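Local coordinates for protein ForH (Streptomyces kaniharaensis, PDB 6NKO) that probably acts in formycin A biosynthesis as a homologue of the IMP cyclohydrolase of de novo purine synthesis, closing the pyrimidine ring, at residues G39-G44 with A60-E65; R66-D69 with V73-L76; L159-D164 with A191-R196; Y165-K170 with V184-A189. All blocks are in the same frame, centred on the assembly; numbering follows the deposited sequence.

Contact 1 of 4, residues G39-G44 with A60-E65; sequences GLLRLG and AGHEVE
Leu41 on one side, and His62, Glu63 and Val64 on the other, make up this contact, with the leucine's two methyls doing nearly all the touching. The apolar part centres on Leu41 CD1, which lies 3.7 Å from His62 CB and 4.1 Å from Val64 CG1. With Leu41 CG anti to the carbonyl carbon (chi1 -73°), the branch leaves the helix toward the loop and spreads over it. CD1 meets the His62 ring obliquely. Val47 of the neighbouring strand touches both Leu41 and Val64, so the two share an apolar floor.

The polar residue Glu63 packs here through its carbon chain and its carboxylate oxygen OE2. It comes at Leu41 from the opposite direction: Glu63 CG is 3.8 Å from Leu41 CD2, and Glu63 OE2 is 3.6 Å from Leu41 CD1. The chain bends at chi2 (-81°), which folds the acid back along the leucine. Both are van der Waals approaches, one carbon to carbon, the other of a carboxylate oxygen to a methyl, and no charge is paired across the two segments.

Backbone turns supply the third element. Glu63 is the centre of an inverse gamma turn, closed by a weak bond from Val64 N to His62 O (2.8 Å). Gly44 and Gly61 each end a helix in a Schellman motif with positive phi. Strand 22-26, helix 33-42, strand 46-49, helix 51-59 and strand 65-66 follow one another with all strands parallel, which places the segments in consecutive beta-alpha-beta crossovers, as in the Rossmann-like MGS domain.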
loop_
_atom_site.group_PDB
_atom_site.type_symbol
_atom_site.label_atom_id
_atom_site.label_comp_id
_atom_site.label_asym_id
_atom_site.label_seq_id
_atom_site.Cartn_x
_atom_site.Cartn_y
_atom_site.Cartn_z
ATOM N N GLY A 39 -0.243 9.768 -13.088
ATOM C CA GLY A 39 0.287 11.039 -12.620
ATOM C C GLY A 39 1.666 10.909 -12.001
ATOM O O GLY A 39 2.510 11.797 -12.149
ATOM N N LEU A 40 1.917 9.799 -11.302
ATOM C CA LEU A 40 3.233 9.590 -10.710
ATOM C C LEU A 40 4.265 9.241 -11.774
ATOM O O LEU A 40 5.426 9.658 -11.682
ATOM C CB LEU A 40 3.164 8.497 -9.644
ATOM C CG LEU A 40 2.255 8.769 -8.441
ATOM C CD1 LEU A 40 1.970 7.479 -7.691
ATOM C CD2 LEU A 40 2.858 9.815 -7.514
ATOM N N LEU A 41 3.862 8.484 -12.799
ATOM C CA LEU A 41 4.802 8.096 -13.846
ATOM C C LEU A 41 5.269 9.303 -14.652
ATOM O O LEU A 41 6.445 9.388 -15.024
ATOM C CB LEU A 41 4.167 7.049 -14.759
ATOM C CG LEU A 41 4.016 5.648 -14.159
ATOM C CD1 LEU A 41 3.090 4.795 -15.012
ATOM C CD2 LEU A 41 5.373 4.975 -13.992
ATOM N N ARG A 42 4.367 10.249 -14.932
ATOM C CA ARG A 42 4.763 11.467 -15.630
ATOM C C ARG A 42 5.704 12.327 -14.796
ATOM O O ARG A 42 6.465 13.121 -15.362
ATOM C CB ARG A 42 3.530 12.285 -16.028
ATOM C CG ARG A 42 2.434 11.476 -16.701
ATOM C CD ARG A 42 1.443 12.372 -17.427
ATOM N NE ARG A 42 0.059 12.020 -17.115
ATOM C CZ ARG A 42 -0.680 12.637 -16.198
ATOM N NH1 ARG A 42 -0.172 13.643 -15.498
ATOM N NH2 ARG A 42 -1.930 12.251 -15.980
ATOM N N LEU A 43 5.669 12.190 -13.472
ATOM C CA LEU A 43 6.579 12.913 -12.594
ATOM C C LEU A 43 7.931 12.224 -12.450
ATOM O O LEU A 43 8.772 12.704 -11.683
ATOM C CB LEU A 43 5.941 13.093 -11.215
ATOM C CG LEU A 43 4.785 14.088 -11.126
ATOM C CD1 LEU A 43 4.212 14.117 -9.716
ATOM C CD2 LEU A 43 5.237 15.476 -11.553
ATOM N N GLY A 44 8.159 11.124 -13.163
ATOM C CA GLY A 44 9.406 10.398 -13.080
ATOM C C GLY A 44 9.457 9.336 -12.004
ATOM O O GLY A 44 10.477 8.641 -11.892
ATOM N N ALA A 60 -3.696 -0.853 -19.693
ATOM C CA ALA A 60 -3.928 0.545 -20.030
ATOM C C ALA A 60 -2.675 1.236 -20.554
ATOM O O ALA A 60 -2.719 2.440 -20.826
ATOM C CB ALA A 60 -4.464 1.299 -18.808
ATOM N N GLY A 61 -1.561 0.519 -20.681
ATOM C CA GLY A 61 -0.370 1.086 -21.287
ATOM C C GLY A 61 0.481 1.947 -20.383
ATOM O O GLY A 61 1.101 2.906 -20.860
ATOM N N HIS A 62 0.551 1.624 -19.097
ATOM C CA HIS A 62 1.399 2.350 -18.165
ATOM C C HIS A 62 2.571 1.462 -17.768
ATOM O O HIS A 62 2.410 0.247 -17.592
ATOM C CB HIS A 62 0.601 2.774 -16.925
ATOM C CG HIS A 62 -0.514 3.733 -17.212
ATOM N ND1 HIS A 62 -1.835 3.342 -17.270
ATOM C CD2 HIS A 62 -0.505 5.067 -17.453
ATOM C CE1 HIS A 62 -2.593 4.395 -17.528
ATOM N NE2 HIS A 62 -1.810 5.453 -17.645
ATOM N N GLU A 63 3.752 2.071 -17.666
ATOM C CA GLU A 63 4.995 1.350 -17.396
ATOM C C GLU A 63 5.143 1.075 -15.895
ATOM O O GLU A 63 6.098 1.494 -15.236
ATOM C CB GLU A 63 6.187 2.133 -17.953
ATOM C CG GLU A 63 6.378 3.555 -17.355
ATOM C CD GLU A 63 5.479 4.613 -17.991
ATOM O OE1 GLU A 63 5.922 5.775 -18.153
ATOM O OE2 GLU A 63 4.326 4.278 -18.336
ATOM N N VAL A 64 4.179 0.358 -15.365
ATOM C CA VAL A 64 4.200 -0.032 -13.961
ATOM C C VAL A 64 5.007 -1.312 -13.831
ATOM O O VAL A 64 5.045 -2.154 -14.736
ATOM C CB VAL A 64 2.771 -0.191 -13.393
ATOM C CG1 VAL A 64 2.056 1.152 -13.401
ATOM C CG2 VAL A 64 1.976 -1.228 -14.185
ATOM N N GLU A 65 5.678 -1.451 -12.700
ATOM C CA GLU A 65 6.513 -2.608 -12.439
ATOM C C GLU A 65 5.770 -3.571 -11.525
ATOM O O GLU A 65 4.871 -3.179 -10.779
ATOM C CB GLU A 65 7.848 -2.187 -11.815
ATOM C CG GLU A 65 8.718 -1.356 -12.756
ATOM C CD GLU A 65 9.823 -0.600 -12.039
ATOM O OE1 GLU A 65 10.849 -1.221 -11.698
ATOM O OE2 GLU A 65 9.672 0.621 -11.823
#

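Contact 2 of 4, residues R66-D69 with V73-L76; sequences RIAD and VPTL
Pro74 directs its CB toward Ala68 and Asp69, and each of these meets it differently. Pro74 CB stands 3.5 Å from the methyl CB of Ala68, a direct apolar contact. Asp69 starts its side chain pointing away, yet its carboxylate returns: with CG anti to the carbonyl carbon and beside the backbone N (chi1 -45°), Asp69 OD1 comes to 3.6 Å from Pro74 CB. The two side chains cross at a slant, and an oxygen lies against a ring methylene. Pro74 CG is modelled nearer still to Asp69 OD1, but its approach to the Ala68 carbonyl carbon is too short to be real, and the spacings that involve this CG are doubtful.

Val73 directs its side chain away, where it touches Val81 and Thr85, while Ile67 ties the other segment to strand 46-49 through the backbone of Ala49. With a glycine at Pro74 the ring carbons vanish, and the Ala68 methyl would probably lose its apolar partner while the Asp69 carboxylate was left freer to turn.

Val73 N lies 3.4 Å from Ala68 O, but the angle is poor and the pair is not a hydrogen bond. Between these two segments the contact is therefore apolar packing, with a carboxylate oxygen near carbon, and no directional bond joins them.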
loop_
_atom_site.group_PDB
_atom_site.type_symbol
_atom_site.label_atom_id
_atom_site.label_comp_id
_atom_site.label_asym_id
_atom_site.label_seq_id
_atom_site.Cartn_x
_atom_site.Cartn_y
_atom_site.Cartn_z
ATOM N N ARG A 66 6.132 -4.844 -11.613
ATOM C CA ARG A 66 5.513 -5.869 -10.785
ATOM C C ARG A 66 6.179 -5.892 -9.415
ATOM O O ARG A 66 7.373 -6.185 -9.311
ATOM C CB ARG A 66 5.635 -7.228 -11.464
ATOM C CG ARG A 66 4.314 -7.830 -11.895
ATOM C CD ARG A 66 4.425 -9.335 -12.046
ATOM N NE ARG A 66 3.220 -9.925 -12.623
ATOM C CZ ARG A 66 3.050 -10.159 -13.919
ATOM N NH1 ARG A 66 4.009 -9.851 -14.782
ATOM N NH2 ARG A 66 1.921 -10.703 -14.353
ATOM N N ILE A 67 5.408 -5.596 -8.364
ATOM C CA ILE A 67 5.937 -5.637 -7.002
ATOM C C ILE A 67 6.382 -7.038 -6.617
ATOM O O ILE A 67 7.118 -7.210 -5.642
ATOM C CB ILE A 67 4.892 -5.123 -5.990
ATOM C CG1 ILE A 67 5.569 -4.607 -4.723
ATOM C CG2 ILE A 67 3.953 -6.249 -5.586
ATOM C CD1 ILE A 67 6.521 -3.464 -4.946
ATOM N N ALA A 68 5.932 -8.060 -7.342
ATOM C CA ALA A 68 6.388 -9.413 -7.054
ATOM C C ALA A 68 7.851 -9.590 -7.449
ATOM O O ALA A 68 8.718 -9.790 -6.588
ATOM C CB ALA A 68 5.489 -10.429 -7.755
ATOM N N ASP A 69 8.142 -9.550 -8.751
ATOM C CA ASP A 69 9.523 -9.698 -9.203
ATOM C C ASP A 69 10.430 -8.639 -8.581
ATOM O O ASP A 69 11.601 -8.899 -8.278
ATOM C CB ASP A 69 9.545 -9.601 -10.727
ATOM C CG ASP A 69 8.436 -10.437 -11.383
ATOM O OD1 ASP A 69 8.035 -11.488 -10.832
ATOM O OD2 ASP A 69 7.930 -10.023 -12.449
ATOM N N VAL A 73 8.652 -11.607 -3.761
ATOM C CA VAL A 73 8.892 -13.032 -3.676
ATOM C C VAL A 73 7.760 -13.720 -4.449
ATOM O O VAL A 73 6.747 -14.136 -3.876
ATOM C CB VAL A 73 9.027 -13.493 -2.203
ATOM C CG1 VAL A 73 7.708 -13.832 -1.445
ATOM C CG2 VAL A 73 10.271 -14.514 -1.993
ATOM N N PRO A 74 7.841 -13.727 -5.820
ATOM C CA PRO A 74 6.701 -14.136 -6.660
ATOM C C PRO A 74 6.596 -15.640 -6.760
ATOM O O PRO A 74 7.633 -16.305 -6.753
ATOM C CB PRO A 74 7.053 -13.562 -8.038
ATOM C CG PRO A 74 8.265 -12.709 -7.792
ATOM C CD PRO A 74 8.978 -13.310 -6.656
ATOM N N THR A 75 5.386 -16.173 -6.906
ATOM C CA THR A 75 5.047 -17.591 -7.062
ATOM C C THR A 75 5.387 -18.418 -5.818
ATOM O O THR A 75 5.057 -19.599 -5.798
ATOM C CB THR A 75 5.697 -18.246 -8.303
ATOM O OG1 THR A 75 4.894 -19.352 -8.723
ATOM C CG2 THR A 75 7.091 -18.779 -8.004
ATOM N N LEU A 76 5.995 -17.847 -4.771
ATOM C CA LEU A 76 6.502 -18.687 -3.684
ATOM C C LEU A 76 5.385 -19.465 -3.000
ATOM O O LEU A 76 5.443 -20.694 -2.908
ATOM C CB LEU A 76 7.277 -17.855 -2.664
ATOM C CG LEU A 76 8.455 -18.526 -1.928
ATOM C CD1 LEU A 76 9.387 -17.518 -1.250
ATOM C CD2 LEU A 76 8.017 -19.600 -0.904
#

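Contact 3 of 4, residues L159-D164 with A191-R196; sequences LSDPDD and AEKAFR
Lys193 reaches from helix 184-212 to two acids, Asp161 and Asp164. Its CB points toward the loop, and because CG is anti to the backbone N (chi1 -177°) and the chain is extended beyond it, the methylenes run straight outward. The first atom to meet a partner is CD, 3.5 Å from Asp164 OD2. CE then passes between the acids, 3.5 Å from Asp164 OD2 and 3.6 Å from Asp161 OD2. At the tip, NZ donates to both carboxylates: to Asp161 OD2 at 2.9 Å, on the anti lone pair, and to Asp164 OD2 at 2.8 Å, on the syn side and 20° out of the plane. The Asp164 chain faces the lysine head on, whereas that of Asp161 lies across it.

Two acids sharing one ammonium would probably repel each other without it, and the lysine probably offsets the charge of the buried Asp164. Asp161 OD1 also accepts a hydrogen bond from Asp163 N (3.3 Å), a weak one that may steady the carboxylate. The result is a three-residue salt-bridge network tying the loop between strand 157-159 and helix 165-174 to the long helix 184-212.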
loop_
_atom_site.group_PDB
_atom_site.type_symbol
_atom_site.label_atom_id
_atom_site.label_comp_id
_atom_site.label_asym_id
_atom_site.label_seq_id
_atom_site.Cartn_x
_atom_site.Cartn_y
_atom_site.Cartn_z
ATOM N N LEU A 159 -1.530 6.146 1.778
ATOM C CA LEU A 159 -2.798 6.421 1.120
ATOM C C LEU A 159 -3.682 5.183 1.150
ATOM O O LEU A 159 -3.202 4.068 0.920
ATOM C CB LEU A 159 -2.587 6.869 -0.326
ATOM C CG LEU A 159 -2.106 8.307 -0.520
ATOM C CD1 LEU A 159 -1.468 8.482 -1.896
ATOM C CD2 LEU A 159 -3.240 9.312 -0.312
ATOM N N SER A 160 -4.974 5.385 1.411
ATOM C CA SER A 160 -5.945 4.298 1.426
ATOM C C SER A 160 -7.227 4.716 0.719
ATOM O O SER A 160 -7.674 4.047 -0.218
ATOM C CB SER A 160 -6.256 3.865 2.863
ATOM O OG SER A 160 -6.998 2.652 2.886
ATOM N N ASP A 161 -7.818 5.815 1.167
ATOM C CA ASP A 161 -9.068 6.313 0.604
ATOM C C ASP A 161 -8.834 6.889 -0.787
ATOM O O ASP A 161 -8.056 7.842 -0.931
ATOM C CB ASP A 161 -9.663 7.374 1.531
ATOM C CG ASP A 161 -11.076 7.778 1.139
ATOM O OD1 ASP A 161 -11.648 7.165 0.216
ATOM O OD2 ASP A 161 -11.618 8.711 1.767
ATOM N N PRO A 162 -9.482 6.360 -1.831
ATOM C CA PRO A 162 -9.304 6.923 -3.181
ATOM C C PRO A 162 -9.715 8.386 -3.310
ATOM O O PRO A 162 -9.425 8.996 -4.346
ATOM C CB PRO A 162 -10.185 6.021 -4.057
ATOM C CG PRO A 162 -10.296 4.738 -3.288
ATOM C CD PRO A 162 -10.294 5.131 -1.839
ATOM N N ASP A 163 -10.376 8.964 -2.307
ATOM C CA ASP A 163 -10.705 10.383 -2.338
ATOM C C ASP A 163 -9.533 11.270 -1.939
ATOM O O ASP A 163 -9.628 12.494 -2.075
ATOM C CB ASP A 163 -11.901 10.667 -1.425
ATOM C CG ASP A 163 -13.200 10.110 -1.976
ATOM O OD1 ASP A 163 -13.342 10.045 -3.216
ATOM O OD2 ASP A 163 -14.075 9.732 -1.170
ATOM N N ASP A 164 -8.439 10.686 -1.453
ATOM C CA ASP A 164 -7.240 11.434 -1.103
ATOM C C ASP A 164 -6.202 11.441 -2.216
ATOM O O ASP A 164 -5.178 12.117 -2.082
ATOM C CB ASP A 164 -6.611 10.859 0.174
ATOM C CG ASP A 164 -7.533 10.952 1.376
ATOM O OD1 ASP A 164 -8.248 11.967 1.504
ATOM O OD2 ASP A 164 -7.538 10.010 2.196
ATOM N N ALA A 191 -1.834 9.525 8.041
ATOM C CA ALA A 191 -1.381 8.414 8.870
ATOM C C ALA A 191 -2.444 8.026 9.890
ATOM O O ALA A 191 -2.735 6.839 10.077
ATOM C CB ALA A 191 -0.067 8.776 9.561
ATOM N N GLU A 192 -3.036 9.019 10.557
ATOM C CA GLU A 192 -4.125 8.741 11.488
ATOM C C GLU A 192 -5.308 8.102 10.773
ATOM O O GLU A 192 -5.949 7.188 11.306
ATOM C CB GLU A 192 -4.559 10.028 12.184
ATOM C CG GLU A 192 -5.775 9.856 13.073
ATOM C CD GLU A 192 -6.759 10.995 12.944
ATOM O OE1 GLU A 192 -6.875 11.790 13.901
ATOM O OE2 GLU A 192 -7.422 11.094 11.889
ATOM N N LYS A 193 -5.612 8.575 9.565
ATOM C CA LYS A 193 -6.702 7.991 8.793
ATOM C C LYS A 193 -6.391 6.549 8.407
ATOM O O LYS A 193 -7.287 5.696 8.399
ATOM C CB LYS A 193 -6.966 8.844 7.552
ATOM C CG LYS A 193 -8.132 8.385 6.706
ATOM C CD LYS A 193 -8.330 9.309 5.517
ATOM C CE LYS A 193 -9.641 9.023 4.811
ATOM N NZ LYS A 193 -9.893 9.993 3.711
ATOM N N ALA A 194 -5.125 6.258 8.097
ATOM C CA ALA A 194 -4.742 4.904 7.709
ATOM C C ALA A 194 -4.960 3.922 8.854
ATOM O O ALA A 194 -5.526 2.839 8.661
ATOM C CB ALA A 194 -3.285 4.883 7.246
ATOM N N PHE A 195 -4.513 4.286 10.061
ATOM C CA PHE A 195 -4.737 3.427 11.221
ATOM C C PHE A 195 -6.220 3.281 11.529
ATOM O O PHE A 195 -6.656 2.220 11.992
ATOM C CB PHE A 195 -3.993 3.980 12.439
ATOM C CG PHE A 195 -2.538 3.605 12.477
ATOM C CD1 PHE A 195 -2.153 2.290 12.691
ATOM C CD2 PHE A 195 -1.555 4.566 12.294
ATOM C CE1 PHE A 195 -0.815 1.939 12.721
ATOM C CE2 PHE A 195 -0.215 4.222 12.323
ATOM C CZ PHE A 195 0.156 2.906 12.537
ATOM N N ARG A 196 -7.007 4.330 11.276
ATOM C CA ARG A 196 -8.447 4.256 11.499
ATOM C C ARG A 196 -9.101 3.277 10.533
ATOM O O ARG A 196 -9.936 2.456 10.933
ATOM C CB ARG A 196 -9.065 5.647 11.356
ATOM C CG ARG A 196 -10.377 5.834 12.090
ATOM C CD ARG A 196 -10.793 7.298 12.095
ATOM N NE ARG A 196 -9.779 8.153 12.705
ATOM C CZ ARG A 196 -9.724 8.437 14.003
ATOM N NH1 ARG A 196 -10.626 7.932 14.834
ATOM N NH2 ARG A 196 -8.770 9.225 14.474
#

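Contact 4 of 4, residues Y165-K170 with V184-A189; sequences YDDVLK and VERRLA
The carboxylate of Asp167 and the guanidinium of Arg186 meet with their planes 43° apart, and Asp167 OD1 approaches the guanidinium obliquely. That oxygen does all the close touching: it is 2.8 Å from Arg186 NE and 3.3 Å from Arg186 NH2, with Arg186 CZ also at 3.3 Å. The pair is a salt bridge, with no hydrogen bond assigned.

Torsions bring the ends together. Asp167 CG is anti to the backbone N (chi1 167°), and Arg186 CG likewise, after which the arginine chain bends at chi2 (71°); the side chains approach from opposite directions. The bend also carries Arg186 CD to 3.7 Å from Asp167 OD1.

The bridge spans two helices of the alpha-beta fold, 165-174 and 184-212, near the surface. Helix 165-174 packs on the parallel sheet beneath through Val168, which touches Leu114 and Leu159. At the start of helix 184-212 the neighbouring Arg187 donates to the carbonyls of Pro179 and Val182, just before the helix, and of Phe153, in the loop before strand 157-159.

A leucine in place of Arg186 would probably leave the Asp167 carboxylate without its positive mate and untie the two helices at this point. Arg186 NH2 makes a further, long and weak ion pair with Asp164 OD1. Within helix 165-174 itself, Lys170 NZ forms a salt bridge with Asp166 OD1 at 3.3 Å, one turn apart, meeting that oxygen on its syn side but tilted out of the carboxylate plane.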
loop_
_atom_site.group_PDB
_atom_site.type_symbol
_atom_site.label_atom_id
_atom_site.label_comp_id
_atom_site.label_asym_id
_atom_site.label_seq_id
_atom_site.Cartn_x
_atom_site.Cartn_y
_atom_site.Cartn_z
ATOM N N TYR A 165 -6.443 10.711 -3.309
ATOM C CA TYR A 165 -5.423 10.553 -4.344
ATOM C C TYR A 165 -5.097 11.884 -5.007
ATOM O O TYR A 165 -3.925 12.220 -5.210
ATOM C CB TYR A 165 -5.886 9.546 -5.402
ATOM C CG TYR A 165 -5.979 8.103 -4.952
ATOM C CD1 TYR A 165 -5.756 7.740 -3.628
ATOM C CD2 TYR A 165 -6.299 7.101 -5.861
ATOM C CE1 TYR A 165 -5.847 6.419 -3.225
ATOM C CE2 TYR A 165 -6.392 5.781 -5.468
ATOM C CZ TYR A 165 -6.167 5.446 -4.149
ATOM O OH TYR A 165 -6.263 4.130 -3.757
ATOM N N ASP A 166 -6.130 12.657 -5.354
ATOM C CA ASP A 166 -5.930 13.849 -6.173
ATOM C C ASP A 166 -5.114 14.905 -5.436
ATOM O O ASP A 166 -4.160 15.462 -5.992
ATOM C CB ASP A 166 -7.279 14.419 -6.609
ATOM C CG ASP A 166 -7.166 15.299 -7.841
ATOM O OD1 ASP A 166 -6.351 14.979 -8.732
ATOM O OD2 ASP A 166 -7.889 16.314 -7.915
ATOM N N ASP A 167 -5.473 15.198 -4.184
ATOM C CA ASP A 167 -4.755 16.226 -3.435
ATOM C C ASP A 167 -3.278 15.877 -3.291
ATOM O O ASP A 167 -2.413 16.757 -3.371
ATOM C CB ASP A 167 -5.392 16.424 -2.061
ATOM C CG ASP A 167 -4.513 17.234 -1.124
ATOM O OD1 ASP A 167 -4.356 16.830 0.048
ATOM O OD2 ASP A 167 -3.977 18.276 -1.561
ATOM N N VAL A 168 -2.970 14.595 -3.082
ATOM C CA VAL A 168 -1.576 14.179 -2.981
ATOM C C VAL A 168 -0.877 14.334 -4.325
ATOM O O VAL A 168 0.247 14.846 -4.401
ATOM C CB VAL A 168 -1.488 12.735 -2.455
ATOM C CG1 VAL A 168 -0.102 12.157 -2.705
ATOM C CG2 VAL A 168 -1.830 12.690 -0.973
ATOM N N LEU A 169 -1.532 13.906 -5.407
ATOM C CA LEU A 169 -0.934 14.027 -6.732
ATOM C C LEU A 169 -0.749 15.488 -7.123
ATOM O O LEU A 169 0.267 15.852 -7.729
ATOM C CB LEU A 169 -1.796 13.300 -7.765
ATOM C CG LEU A 169 -1.341 13.418 -9.222
ATOM C CD1 LEU A 169 0.088 12.916 -9.388
ATOM C CD2 LEU A 169 -2.287 12.668 -10.146
ATOM N N LYS A 170 -1.719 16.342 -6.785
ATOM C CA LYS A 170 -1.580 17.763 -7.083
ATOM C C LYS A 170 -0.435 18.380 -6.292
ATOM O O LYS A 170 0.375 19.127 -6.849
ATOM C CB LYS A 170 -2.893 18.495 -6.800
ATOM C CG LYS A 170 -4.038 18.067 -7.705
ATOM C CD LYS A 170 -4.940 19.230 -8.078
ATOM C CE LYS A 170 -6.123 18.754 -8.910
ATOM N NZ LYS A 170 -5.694 17.886 -10.046
ATOM N N VAL A 184 4.470 17.790 6.367
ATOM C CA VAL A 184 4.358 16.954 7.559
ATOM C C VAL A 184 2.920 16.924 8.060
ATOM O O VAL A 184 2.410 15.876 8.475
ATOM C CB VAL A 184 5.325 17.459 8.647
ATOM C CG1 VAL A 184 5.106 16.716 9.955
ATOM C CG2 VAL A 184 6.768 17.324 8.181
ATOM N N GLU A 185 2.240 18.073 8.016
ATOM C CA GLU A 185 0.889 18.171 8.559
ATOM C C GLU A 185 -0.088 17.289 7.791
ATOM O O GLU A 185 -0.965 16.655 8.389
ATOM C CB GLU A 185 0.431 19.631 8.541
ATOM C CG GLU A 185 1.472 20.618 9.071
ATOM C CD GLU A 185 2.386 21.158 7.981
ATOM O OE1 GLU A 185 3.594 20.839 8.002
ATOM O OE2 GLU A 185 1.898 21.903 7.103
ATOM N N ARG A 186 0.046 17.234 6.464
ATOM C CA ARG A 186 -0.835 16.383 5.672
ATOM C C ARG A 186 -0.499 14.908 5.858
ATOM O O ARG A 186 -1.395 14.057 5.802
ATOM C CB ARG A 186 -0.754 16.775 4.195
ATOM C CG ARG A 186 -1.593 15.916 3.257
ATOM C CD ARG A 186 -3.084 16.186 3.425
ATOM N NE ARG A 186 -3.881 15.460 2.440
ATOM C CZ ARG A 186 -5.072 14.919 2.687
ATOM N NH1 ARG A 186 -5.612 15.020 3.894
ATOM N NH2 ARG A 186 -5.722 14.274 1.726
ATOM N N ARG A 187 0.775 14.589 6.101
ATOM C CA ARG A 187 1.173 13.195 6.262
ATOM C C ARG A 187 0.602 12.597 7.543
ATOM O O ARG A 187 0.162 11.440 7.552
ATOM C CB ARG A 187 2.699 13.086 6.244
ATOM C CG ARG A 187 3.305 13.216 4.855
ATOM C CD ARG A 187 4.740 13.720 4.905
ATOM N NE ARG A 187 5.342 13.754 3.574
ATOM C CZ ARG A 187 5.885 12.702 2.970
ATOM N NH1 ARG A 187 5.910 11.524 3.580
ATOM N NH2 ARG A 187 6.406 12.825 1.756
ATOM N N LEU A 188 0.595 13.366 8.635
ATOM C CA LEU A 188 0.058 12.852 9.891
ATOM C C LEU A 188 -1.449 12.641 9.802
ATOM O O LEU A 188 -1.978 11.669 10.355
ATOM C CB LEU A 188 0.407 13.801 11.039
ATOM C CG LEU A 188 -0.441 13.720 12.312
ATOM C CD1 LEU A 188 -0.202 12.409 13.051
ATOM C CD2 LEU A 188 -0.147 14.905 13.216
ATOM N N ALA A 189 -2.156 13.535 9.106
ATOM C CA ALA A 189 -3.593 13.352 8.919
ATOM C C ALA A 189 -3.886 12.085 8.126
ATOM O O ALA A 189 -4.833 11.353 8.439
ATOM C CB ALA A 189 -4.195 14.575 8.224
#

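Contacts 3 and 4 form one neighbourhood: both use helix 184-212, their centres lie about 10 Å apart, and Leu159 CD2 packs on Val168 CG2 at 3.7 Å. Along the chain, contact 4 falls within the span that contact 3 joins. Contact 1 reaches this region through Gly39 C, 3.7 Å from Leu169 CD1, although the centres of contacts 1 and 4 are about 20 Å apart. Contact 2 follows contact 1 directly in sequence, centres about 19 Å apart, and lies across the chain's centre from contacts 3 and 4, about 26 and 29 Å away between centres. The structure is an apo form, so no ligand marks an active site against which to measure them.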